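Carbonic anhydrase (Coccomyxa sp. PA, PDB 3UCJ) probably catalyses the reversible hydration of carbon dioxide to hydrogencarbonate and a proton, as a zinc-dependent carbonic anhydrase of the beta class. Local coordinates at residues Val75-Lys78 against Cys82-Cys85; Arg17-Glu22 against Thr29-Val34. One frame throughout, in Å; residues are numbered along the deposited sequence.

Overall arrangement
Contact 2 comes first along the chain and is complete before contact 1 begins. It folds the loop segment 29-34 back on helix 10-26 in an N-terminal arm; the centre of this contact lies about 27 Å from the centre of the chain. Contact 1 lies nearer the core, where the loop after strand 65-70 of the mixed sheet meets the first turns of helix 80-92. The centres are 32 Å apart and the nearest atoms about 17 Å, so the two do not touch and share no helix or strand. Both, however, reach the third subunit of the four-chain assembly: one joins the parts of the N-terminal arm, the other a loop to the start of helix 80-92.

Contact 1 (Val75-Lys78 against Cys82-Cys85); sequences VSNK and CMSC
Met83 and Cys82, on helix 80-92, meet Val75 through apolar side chains alone. CE of Met83 lies 3.7 Å from CG1 of Val75, the two side chains crossing at about a right angle, while SG of Cys82 comes to 4.1 Å from the other branch, CG2. A branched valine suits this place because each methyl serves a different helix residue, and a thiol is small and apolar enough to pack against one of them.

A second group of contacts sets the methionine against the loop backbone. Met83 has CG anti to its carbonyl carbon (chi1 -71°), and a further bend at chi2 (-70°) folds the chain over the peptides instead of letting it extend. CG then sits 3.3 Å from O of Ser76, and CE is 3.5 Å from the same oxygen. Unbranched and flexible, methionine can lay its CG, SD and CE along the loop backbone; the O of Asn77, also near CG, is buried here without a hydrogen-bonding partner.

Within the loop, OG of Ser76 accepts from N of Lys78 at 3.0 Å, closing an ST turn; ND2 of Asn77 bonds to OG of Ser128 of the second subunit.

In the fold, the contact joins the loop following strand 65-70 to helix 80-92, which lies in the crossover between parallel strands 65-70 and 97-103, with strand 42-47 between them in the sheet. Cys82 also touches Gln68, Val75 packs on helix 146-167, and Met83 meets Val122 of the third subunit.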
loop_
_atom_site.group_PDB
_atom_site.type_symbol
_atom_site.label_atom_id
_atom_site.label_comp_id
_atom_site.label_asym_id
_atom_site.label_seq_id
_atom_site.Cartn_x
_atom_site.Cartn_y
_atom_site.Cartn_z
ATOM N N VAL A 75 7.614 -10.060 3.339
ATOM C CA VAL A 75 6.201 -10.515 3.268
ATOM C C VAL A 75 5.427 -9.757 4.317
ATOM O O VAL A 75 5.666 -9.903 5.546
ATOM C CB VAL A 75 6.157 -12.047 3.601
ATOM C CG1 VAL A 75 4.659 -12.585 3.656
ATOM C CG2 VAL A 75 6.996 -12.796 2.627
ATOM N N SER A 76 4.435 -8.943 3.893
ATOM C CA SER A 76 3.622 -8.306 4.842
ATOM C C SER A 76 2.151 -8.527 4.430
ATOM O O SER A 76 1.848 -8.444 3.240
ATOM C CB SER A 76 3.837 -6.757 4.700
ATOM O OG SER A 76 2.861 -6.077 5.490
ATOM N N ASN A 77 1.270 -8.660 5.438
ATOM C CA ASN A 77 -0.197 -8.802 5.199
ATOM C C ASN A 77 -0.751 -7.563 4.549
ATOM O O ASN A 77 -1.786 -7.623 3.816
ATOM C CB ASN A 77 -0.903 -8.917 6.527
ATOM C CG ASN A 77 -0.669 -10.293 7.248
ATOM O OD1 ASN A 77 -0.206 -11.281 6.660
ATOM N ND2 ASN A 77 -0.997 -10.296 8.522
ATOM N N LYS A 78 0.007 -6.450 4.708
ATOM C CA LYS A 78 -0.483 -5.200 4.119
ATOM C C LYS A 78 0.126 -4.859 2.808
ATOM O O LYS A 78 -0.068 -3.738 2.330
ATOM C CB LYS A 78 -0.337 -4.101 5.164
ATOM C CG LYS A 78 -1.309 -4.368 6.334
ATOM C CD LYS A 78 -1.130 -3.519 7.600
ATOM C CE LYS A 78 -1.501 -1.979 7.333
ATOM N NZ LYS A 78 -1.769 -1.229 8.654
ATOM N N CYS A 82 2.778 -8.738 -2.801
ATOM C CA CYS A 82 3.120 -10.097 -2.325
ATOM C C CYS A 82 1.861 -10.922 -1.912
ATOM O O CYS A 82 1.763 -12.171 -2.247
ATOM C CB CYS A 82 3.988 -9.971 -1.058
ATOM S SG CYS A 82 4.654 -11.603 -0.504
ATOM N N MET A 83 0.907 -10.281 -1.270
ATOM C CA MET A 83 -0.308 -11.045 -0.799
ATOM C C MET A 83 -1.128 -11.625 -1.971
ATOM O O MET A 83 -1.675 -12.777 -1.830
ATOM C CB MET A 83 -1.171 -10.204 0.104
ATOM C CG MET A 83 -0.500 -9.951 1.497
ATOM S SD MET A 83 -0.488 -11.531 2.428
ATOM C CE MET A 83 1.261 -11.828 2.559
ATOM N N SER A 84 -1.185 -10.951 -3.129
ATOM C CA SER A 84 -1.874 -11.478 -4.349
ATOM C C SER A 84 -1.182 -12.717 -4.926
ATOM O O SER A 84 -1.817 -13.692 -5.309
ATOM C CB SER A 84 -1.934 -10.374 -5.442
ATOM O OG SER A 84 -2.970 -9.593 -4.969
ATOM N N CYS A 85 0.140 -12.745 -4.909
ATOM C CA CYS A 85 0.883 -13.908 -5.336
ATOM C C CYS A 85 0.615 -15.058 -4.373
ATOM O O CYS A 85 0.425 -16.242 -4.847
ATOM C CB CYS A 85 2.398 -13.660 -5.257
ATOM S SG CYS A 85 3.002 -12.548 -6.580
#

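Contact 2 (Arg17-Glu22 against Thr29-Val34); sequences RKWADE and TYFSKV. With PO4 (phosphate ion), chain E.
Trp19 and Phe31 are brought together by two different first torsions. In Trp19, CG is anti to the backbone N (chi1 171°), which carries the indole from the side of helix 10-26 to the loop; in Phe31, CG is anti to the carbonyl carbon (chi1 -60°), and the ring reaches back to the helix.

The rings form an offset edge-to-face pair. The edge of Phe31 is turned to the face of the six-membered ring of Trp19, with centroids 5.1 Å apart and planes at 67°. CE1 of Phe31 comes 3.4 Å from CH2 of Trp19, and CZ stands over the indole face. On its other flank, Phe31 sets CE2 3.8 Å from CB of Ala20 and 3.4 Å from O of Ala20, which lies at the ring edge near its plane; the small alanine lets the phenyl come close to the helix backbone. Tyr30 lays CD2 over the centre of one Phe31 face, while Gly193 of the third subunit packs on Trp19.

A water joins the polar ends of the two larger aromatics, accepting from NE1 of Trp19 at 2.8 Å and lying 3.1 Å from OH of Tyr30. A leucine in place of Trp19 would probably leave the Phe31 edge without its aromatic face and deprive the bridging water of its indole donor. Away from the rings, NZ of Lys33, ending a chain extended beyond CG, donates to O1 of a phosphate probably from the crystallisation liquor.

Chemically, this small aromatic cluster joins the loop to its helix mainly through ring packing, with one water bridging the polar groups of Trp19 and Tyr30, far from the zinc site.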
loop_
_atom_site.group_PDB
_atom_site.type_symbol
_atom_site.label_atom_id
_atom_site.label_comp_id
_atom_site.label_asym_id
_atom_site.label_seq_id
_atom_site.Cartn_x
_atom_site.Cartn_y
_atom_site.Cartn_z
ATOM N N ARG A 17 15.493 -16.382 -28.581
ATOM C CA ARG A 17 15.122 -17.275 -29.697
ATOM C C ARG A 17 16.041 -18.552 -29.685
ATOM O O ARG A 17 15.544 -19.671 -29.735
ATOM C CB ARG A 17 15.200 -16.556 -31.020
ATOM C CG ARG A 17 14.421 -17.326 -32.136
ATOM C CD ARG A 17 14.608 -16.686 -33.551
ATOM N NE ARG A 17 13.708 -15.537 -33.755
ATOM C CZ ARG A 17 12.385 -15.602 -33.987
ATOM N NH1 ARG A 17 11.757 -16.781 -34.086
ATOM N NH2 ARG A 17 11.680 -14.460 -34.136
ATOM N N LYS A 18 17.337 -18.335 -29.468
ATOM C CA LYS A 18 18.347 -19.441 -29.474
ATOM C C LYS A 18 18.072 -20.389 -28.313
ATOM O O LYS A 18 18.103 -21.646 -28.441
ATOM C CB LYS A 18 19.745 -18.803 -29.477
ATOM C CG LYS A 18 20.974 -19.748 -29.485
ATOM C CD LYS A 18 22.156 -18.995 -30.181
ATOM C CE LYS A 18 23.566 -19.537 -29.768
ATOM N NZ LYS A 18 23.454 -20.866 -29.063
ATOM N N TRP A 19 17.742 -19.790 -27.150
ATOM C CA TRP A 19 17.296 -20.564 -26.007
ATOM C C TRP A 19 16.001 -21.326 -26.259
ATOM O O TRP A 19 15.929 -22.490 -25.929
ATOM C CB TRP A 19 17.087 -19.618 -24.762
ATOM C CG TRP A 19 16.420 -20.282 -23.605
ATOM C CD1 TRP A 19 16.992 -21.110 -22.685
ATOM C CD2 TRP A 19 15.018 -20.169 -23.234
ATOM N NE1 TRP A 19 16.043 -21.524 -21.760
ATOM C CE2 TRP A 19 14.826 -20.954 -22.084
ATOM C CE3 TRP A 19 13.925 -19.463 -23.775
ATOM C CZ2 TRP A 19 13.600 -21.050 -21.442
ATOM C CZ3 TRP A 19 12.708 -19.546 -23.128
ATOM C CH2 TRP A 19 12.562 -20.333 -21.960
ATOM N N ALA A 20 14.957 -20.692 -26.807
ATOM C CA ALA A 20 13.691 -21.417 -26.915
ATOM C C ALA A 20 13.869 -22.509 -27.982
ATOM O O ALA A 20 13.223 -23.552 -27.932
ATOM C CB ALA A 20 12.596 -20.495 -27.377
ATOM N N ASP A 21 14.692 -22.187 -28.967
ATOM C CA ASP A 21 14.958 -23.188 -30.061
ATOM C C ASP A 21 15.614 -24.475 -29.532
ATOM O O ASP A 21 15.064 -25.577 -29.671
ATOM C CB ASP A 21 15.743 -22.531 -31.188
ATOM C CG ASP A 21 16.037 -23.529 -32.340
ATOM O OD1 ASP A 21 17.203 -23.608 -32.699
ATOM O OD2 ASP A 21 15.101 -24.236 -32.804
ATOM N N GLU A 22 16.744 -24.326 -28.837
ATOM C CA GLU A 22 17.375 -25.453 -28.141
ATOM C C GLU A 22 16.521 -26.164 -27.154
ATOM O O GLU A 22 16.605 -27.409 -27.016
ATOM C CB GLU A 22 18.662 -25.013 -27.432
ATOM C CG GLU A 22 19.722 -24.629 -28.414
ATOM C CD GLU A 22 20.824 -23.770 -27.818
ATOM O OE1 GLU A 22 20.925 -23.710 -26.551
ATOM O OE2 GLU A 22 21.581 -23.153 -28.634
ATOM N N THR A 29 7.693 -30.913 -26.264
ATOM C CA THR A 29 6.533 -30.301 -25.562
ATOM C C THR A 29 6.970 -29.364 -24.410
ATOM O O THR A 29 6.149 -28.991 -23.600
ATOM C CB THR A 29 5.475 -31.314 -24.962
ATOM O OG1 THR A 29 6.074 -32.079 -23.899
ATOM C CG2 THR A 29 4.842 -32.246 -26.016
ATOM N N TYR A 30 8.263 -29.039 -24.360
ATOM C CA TYR A 30 8.863 -28.191 -23.266
ATOM C C TYR A 30 8.004 -26.926 -23.036
ATOM O O TYR A 30 7.639 -26.625 -21.871
ATOM C CB TYR A 30 10.246 -27.776 -23.688
ATOM C CG TYR A 30 11.085 -27.187 -22.576
ATOM C CD1 TYR A 30 11.641 -28.000 -21.583
ATOM C CD2 TYR A 30 11.343 -25.791 -22.549
ATOM C CE1 TYR A 30 12.462 -27.458 -20.578
ATOM C CE2 TYR A 30 12.177 -25.223 -21.546
ATOM C CZ TYR A 30 12.717 -26.050 -20.571
ATOM O OH TYR A 30 13.530 -25.488 -19.611
ATOM N N PHE A 31 7.644 -26.248 -24.121
ATOM C CA PHE A 31 6.768 -25.034 -24.021
ATOM C C PHE A 31 5.302 -25.405 -24.278
ATOM O O PHE A 31 4.352 -24.959 -23.573
ATOM C CB PHE A 31 7.240 -23.977 -24.982
ATOM C CG PHE A 31 8.651 -23.525 -24.734
ATOM C CD1 PHE A 31 8.973 -22.847 -23.518
ATOM C CD2 PHE A 31 9.655 -23.758 -25.668
ATOM C CE1 PHE A 31 10.271 -22.459 -23.262
ATOM C CE2 PHE A 31 10.989 -23.344 -25.442
ATOM C CZ PHE A 31 11.289 -22.656 -24.227
ATOM N N SER A 32 5.061 -26.294 -25.274
ATOM C CA SER A 32 3.682 -26.480 -25.648
ATOM C C SER A 32 2.864 -26.990 -24.512
ATOM O O SER A 32 1.647 -26.703 -24.430
ATOM C CB SER A 32 3.509 -27.376 -26.949
ATOM O OG SER A 32 4.090 -28.700 -26.742
ATOM N N LYS A 33 3.441 -27.803 -23.610
ATOM C CA LYS A 33 2.541 -28.332 -22.596
ATOM C C LYS A 33 2.034 -27.254 -21.587
ATOM O O LYS A 33 1.059 -27.499 -20.856
ATOM C CB LYS A 33 3.184 -29.447 -21.775
ATOM C CG LYS A 33 4.437 -28.991 -21.109
ATOM C CD LYS A 33 5.118 -30.067 -20.303
ATOM C CE LYS A 33 6.552 -29.636 -20.111
ATOM N NZ LYS A 33 7.159 -30.680 -19.339
ATOM N N VAL A 34 2.684 -26.075 -21.598
ATOM C CA VAL A 34 2.204 -24.993 -20.706
ATOM C C VAL A 34 1.640 -23.860 -21.539
ATOM O O VAL A 34 1.555 -22.701 -21.050
ATOM C CB VAL A 34 3.354 -24.470 -19.778
ATOM C CG1 VAL A 34 3.682 -25.606 -18.757
ATOM C CG2 VAL A 34 4.581 -24.035 -20.562
HETATM P P PO4 E . 5.785 -33.326 -17.278
HETATM O O1 PO4 E . 6.687 -33.465 -18.434
HETATM O O2 PO4 E . 4.327 -33.450 -17.701
HETATM O O3 PO4 E . 6.077 -34.361 -16.207
HETATM O O4 PO4 E . 5.989 -31.963 -16.708
HETATM O O HOH W 1 15.851 -23.387 -19.698
#